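Local coordinates for novel protein similar to vertebrate potassium voltage-gated channel, subfamily H (Eag-related) family (Danio rerio, PDB 3UKV) that probably forms, as a tetramer, a voltage-gated potassium channel of the ELK type, of which this piece is the cytoplasmic C-linker and cyclic nucleotide-binding homology domain, at the interface of chains A and B. Sequence-based numbering; all coordinates share one arbitrary frame. Chains: chain A/B, Novel protein similar to vertebrate potassium voltage-gated channel, subfamily H (Eag-related) family.

The interface of chains A and B. Residues chain A 65, 68-69, 72; chain B 30-31, 34.
B:Leu34 pushes its forked tip against the helix of chain A that carries A:Leu65, A:Asp68 and A:Ile69, and its two methyls divide the work. CD1 packs between the side chains one turn apart: it lies 3.7 Å from CD1 of A:Leu65 and equally far from the CB methylene of A:Asp68. The two leucines cross obliquely, and in both CG is anti to the backbone N (chi1 -170° in B:Leu34), which in B:Leu34 sends the fork out toward the partner helix. The other methyl, CD2, lies against backbone, 3.8 Å from the carbonyl O of A:Asp68 and 4.0 Å from CA of A:Ile69, so the isoleucine contributes main chain more than branch here.

Next along is the imidazole of A:His72, whose side chain runs past B:Leu34 in the opposite direction and brings ND1 within 4.0 Å of that same CD2. Beside it, at the same face of the ring, comes the CD2 methyl of B:Leu30, 3.4 Å from CB at the root of the histidine. The far end of the ring meets B:Pro31 tip to tip: CD2 of the imidazole is 3.5 Å from the proline CD. All three chain B residues therefore make their contacts from one side of the imidazole plane.

Polar chemistry stays within chain A. ND1 of A:His72 bonds to the backbone carbonyl O of A:Asp68 at 3.2 Å, nearly straight at the hydrogen (165°) and close to the ring plane, which should restrain rotation of the imidazole. No polar pair bridges the chains in this patch.

In the C-linker, A:Leu65 to A:Ile69 belong to helix 63-70 and A:His72 follows just beyond its end; opposite, B:Leu30 and B:Pro31 lead into helix 32-45, which bears B:Leu34. A twin patch with the chains exchanged occurs in the two-fold dimer of the deposited assembly, which need not be the arrangement in the probably tetrameric channel.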
loop_
_atom_site.group_PDB
_atom_site.type_symbol
_atom_site.label_atom_id
_atom_site.label_comp_id
_atom_site.label_asym_id
_atom_site.label_seq_id
_atom_site.Cartn_x
_atom_site.Cartn_y
_atom_site.Cartn_z
ATOM N N LEU A 65 9.580 -9.869 -19.031
ATOM C CA LEU A 65 8.249 -10.295 -18.599
ATOM C C LEU A 65 7.340 -9.093 -18.483
ATOM O O LEU A 65 6.189 -9.134 -18.887
ATOM C CB LEU A 65 8.289 -11.040 -17.275
ATOM C CG LEU A 65 7.052 -11.884 -16.975
ATOM C CD1 LEU A 65 6.645 -12.785 -18.147
ATOM C CD2 LEU A 65 7.326 -12.705 -15.737
ATOM N N ASP A 68 6.133 -8.211 -22.046
ATOM C CA ASP A 68 5.150 -9.143 -22.549
ATOM C C ASP A 68 3.811 -8.874 -21.872
ATOM O O ASP A 68 2.765 -8.827 -22.534
ATOM C CB ASP A 68 5.578 -10.588 -22.316
ATOM C CG ASP A 68 6.780 -10.993 -23.152
ATOM O OD1 ASP A 68 7.089 -10.320 -24.159
ATOM O OD2 ASP A 68 7.418 -12.001 -22.799
ATOM N N ILE A 69 3.829 -8.684 -20.559
ATOM C CA ILE A 69 2.598 -8.326 -19.876
ATOM C C ILE A 69 2.018 -7.029 -20.450
ATOM O O ILE A 69 0.896 -7.018 -20.927
ATOM C CB ILE A 69 2.783 -8.169 -18.355
ATOM C CG1 ILE A 69 3.276 -9.471 -17.734
ATOM C CG2 ILE A 69 1.474 -7.723 -17.722
ATOM C CD1 ILE A 69 3.669 -9.352 -16.295
ATOM N N HIS A 72 -0.124 -6.667 -23.624
ATOM C CA HIS A 72 -1.459 -7.252 -23.648
ATOM C C HIS A 72 -2.496 -6.316 -23.046
ATOM O O HIS A 72 -3.673 -6.660 -22.921
ATOM C CB HIS A 72 -1.466 -8.556 -22.862
ATOM C CG HIS A 72 -1.111 -9.755 -23.677
ATOM N ND1 HIS A 72 0.190 -10.104 -23.962
ATOM C CD2 HIS A 72 -1.891 -10.690 -24.268
ATOM C CE1 HIS A 72 0.199 -11.204 -24.692
ATOM N NE2 HIS A 72 -1.052 -11.582 -24.890
ATOM N N LEU B 30 -5.158 -12.854 -20.001
ATOM C CA LEU B 30 -3.766 -13.113 -20.424
ATOM C C LEU B 30 -3.543 -14.564 -20.756
ATOM O O LEU B 30 -4.014 -15.451 -20.047
ATOM C CB LEU B 30 -2.774 -12.735 -19.339
ATOM C CG LEU B 30 -2.707 -11.261 -18.986
ATOM C CD1 LEU B 30 -1.492 -11.020 -18.118
ATOM C CD2 LEU B 30 -2.638 -10.434 -20.250
ATOM N N PRO B 31 -2.809 -14.808 -21.838
ATOM C CA PRO B 31 -2.540 -16.139 -22.382
ATOM C C PRO B 31 -1.934 -17.100 -21.351
ATOM O O PRO B 31 -1.031 -16.720 -20.600
ATOM C CB PRO B 31 -1.534 -15.862 -23.503
ATOM C CG PRO B 31 -1.760 -14.453 -23.902
ATOM C CD PRO B 31 -2.214 -13.737 -22.657
ATOM N N LEU B 34 1.877 -16.998 -20.956
ATOM C CA LEU B 34 2.263 -15.827 -20.183
ATOM C C LEU B 34 1.793 -15.958 -18.722
ATOM O O LEU B 34 2.549 -15.700 -17.801
ATOM C CB LEU B 34 1.709 -14.549 -20.815
ATOM C CG LEU B 34 2.251 -13.252 -20.212
ATOM C CD1 LEU B 34 3.723 -13.143 -20.438
ATOM C CD2 LEU B 34 1.592 -12.063 -20.810
#